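Local coordinates for dihydropteroate synthase (Xanthomonas albilineans, PDB 6Q62), which probably catalyses the condensation of para-aminobenzoate with 6-hydroxymethyl-7,8-dihydropterin diphosphate to give 7,8-dihydropteroate, a precursor of folate, at residues A[50-53]-A[54-57]. Numbering follows the deposited sequence.
Sequences LRLA and EEGA
Arg51 and Glu55 meet one helical turn apart because the arginine sets CG anti to the backbone N (chi1 179°) and then bends at chi3, while Glu55 puts CG beside its own N and runs out extended. The two side chains lie alongside each other, and NH1 of Arg51 reaches OE2 of Glu55 at 2.7 Å in a salt bridge. OE2 lies at the guanidinium edge, near its plane, with the two planar groups turned 65° apart; the N-H is poorly aimed, so as a hydrogen bond it is weak. The other carboxylate oxygen, OE1, accepts a hydrogen bond from the backbone N-H of Ala266.

Just past this pair, the helix ends in a Schellman motif. The last helical bonds run from Glu54 N to Leu50 O and from Glu55 N to Arg51 O; then Gly56, with phi 102°, turns the chain back. Ala57 N returns to Leu52 O (3.1 Å) and Gly56 N to Ala53 O (3.0 Å). A water donates to both Ala53 O and Ala57 O, tying the turn together.

Ala57 CB comes within 4.4 Å of Leu52 CB, a loose apolar contact, and both side chains touch Val265 of helix 265-279. Leu50 leans on helix 76-93, as helix 41-54 of the TIM barrel gives way to strand 59-63.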
ATOM      1  N   LEU A  50      -0.452   1.668  23.591  1.00 10.77           N
ATOM      2  CA  LEU A  50       1.020   1.700  23.741  1.00 11.40           C
ATOM      3  C   LEU A  50       1.715   1.016  22.563  1.00 14.83           C
ATOM      4  O   LEU A  50       2.732   1.523  22.070  1.00 14.24           O
ATOM      5  CB  LEU A  50       1.464   1.057  25.050  1.00 11.22           C
ATOM      6  CG  LEU A  50       1.099   1.799  26.338  1.00 16.51           C
ATOM      7  CD1 LEU A  50       1.559   1.018  27.550  1.00 17.17           C
ATOM      8  CD2 LEU A  50       1.678   3.200  26.369  1.00 17.66           C
ATOM      9  N   ARG A  51       1.120  -0.078  22.058  1.00 10.82           N
ATOM     10  CA  ARG A  51       1.647  -0.807  20.888  1.00 10.49           C
ATOM     11  C   ARG A  51       1.556   0.094  19.650  1.00 12.20           C
ATOM     12  O   ARG A  51       2.512   0.182  18.886  1.00 12.51           O
ATOM     13  CB  ARG A  51       0.885  -2.128  20.656  1.00 13.69           C
ATOM     14  CG  ARG A  51       1.401  -2.870  19.428  1.00 20.50           C
ATOM     15  CD  ARG A  51       0.931  -4.293  19.292  1.00 33.52           C
ATOM     16  NE  ARG A  51      -0.497  -4.410  19.001  1.00 40.88           N
ATOM     17  CZ  ARG A  51      -1.027  -4.431  17.781  1.00 58.52           C
ATOM     18  NH1 ARG A  51      -0.255  -4.309  16.712  1.00 43.61           N
ATOM     19  NH2 ARG A  51      -2.331  -4.577  17.622  1.00 46.64           N
ATOM     20  N   LEU A  52       0.429   0.817  19.482  1.00  9.72           N
ATOM     21  CA  LEU A  52       0.291   1.727  18.344  1.00  9.35           C
ATOM     22  C   LEU A  52       1.288   2.887  18.403  1.00 12.03           C
ATOM     23  O   LEU A  52       1.815   3.299  17.358  1.00  9.36           O
ATOM     24  CB  LEU A  52      -1.159   2.216  18.188  1.00  9.40           C
ATOM     25  CG  LEU A  52      -2.215   1.117  17.949  1.00 11.96           C
ATOM     26  CD1 LEU A  52      -3.546   1.744  17.582  1.00 12.18           C
ATOM     27  CD2 LEU A  52      -1.770   0.095  16.874  1.00 12.68           C
ATOM     28  N   ALA A  53       1.549   3.430  19.607  1.00  9.95           N
ATOM     29  CA  ALA A  53       2.569   4.462  19.777  1.00 11.68           C
ATOM     30  C   ALA A  53       3.930   3.872  19.349  1.00 14.07           C
ATOM     31  O   ALA A  53       4.627   4.508  18.571  1.00 13.99           O
ATOM     32  CB  ALA A  53       2.650   4.924  21.220  1.00 12.40           C
ATOM     33  N   GLU A  54       4.272   2.655  19.801  1.00 11.30           N
ATOM     34  CA  GLU A  54       5.539   2.003  19.405  1.00 12.09           C
ATOM     35  C   GLU A  54       5.636   1.823  17.887  1.00 14.70           C
ATOM     36  O   GLU A  54       6.735   1.909  17.335  1.00 14.75           O
ATOM     37  CB  GLU A  54       5.673   0.620  20.061  1.00 13.70           C
ATOM     38  CG  GLU A  54       5.911   0.613  21.554  1.00 24.44           C
ATOM     39  CD  GLU A  54       5.716  -0.763  22.177  1.00 53.12           C
ATOM     40  OE1 GLU A  54       5.619  -1.761  21.423  1.00 56.52           O
ATOM     41  OE2 GLU A  54       5.649  -0.842  23.424  1.00 51.16           O
ATOM     42  N   GLU A  55       4.482   1.566  17.206  1.00  9.96           N
ATOM     43  CA  GLU A  55       4.397   1.382  15.765  1.00  9.72           C
ATOM     44  C   GLU A  55       4.504   2.692  14.989  1.00 13.49           C
ATOM     45  O   GLU A  55       4.523   2.667  13.771  1.00 12.58           O
ATOM     46  CB  GLU A  55       3.105   0.645  15.383  1.00 11.70           C
ATOM     47  CG  GLU A  55       3.096  -0.795  15.837  1.00  9.50           C
ATOM     48  CD  GLU A  55       1.931  -1.611  15.335  1.00 17.29           C
ATOM     49  OE1 GLU A  55       1.142  -1.098  14.512  1.00 13.56           O
ATOM     50  OE2 GLU A  55       1.814  -2.780  15.767  1.00 19.61           O
ATOM     51  N   GLY A  56       4.544   3.826  15.691  1.00 10.24           N
ATOM     52  CA  GLY A  56       4.750   5.104  15.032  1.00 10.36           C
ATOM     53  C   GLY A  56       3.527   5.971  14.824  1.00 12.03           C
ATOM     54  O   GLY A  56       3.584   6.913  14.033  1.00  9.99           O
ATOM     55  N   ALA A  57       2.414   5.697  15.538  1.00 10.71           N
ATOM     56  CA  ALA A  57       1.224   6.558  15.456  1.00  8.85           C
ATOM     57  C   ALA A  57       1.632   7.982  15.856  1.00 11.44           C
ATOM     58  O   ALA A  57       2.519   8.130  16.692  1.00 11.65           O
ATOM     59  CB  ALA A  57       0.171   6.064  16.439  1.00  9.78           C
TER
HETATM   60  O   HOH W   1       4.704   7.108  18.189  1.00 21.83           O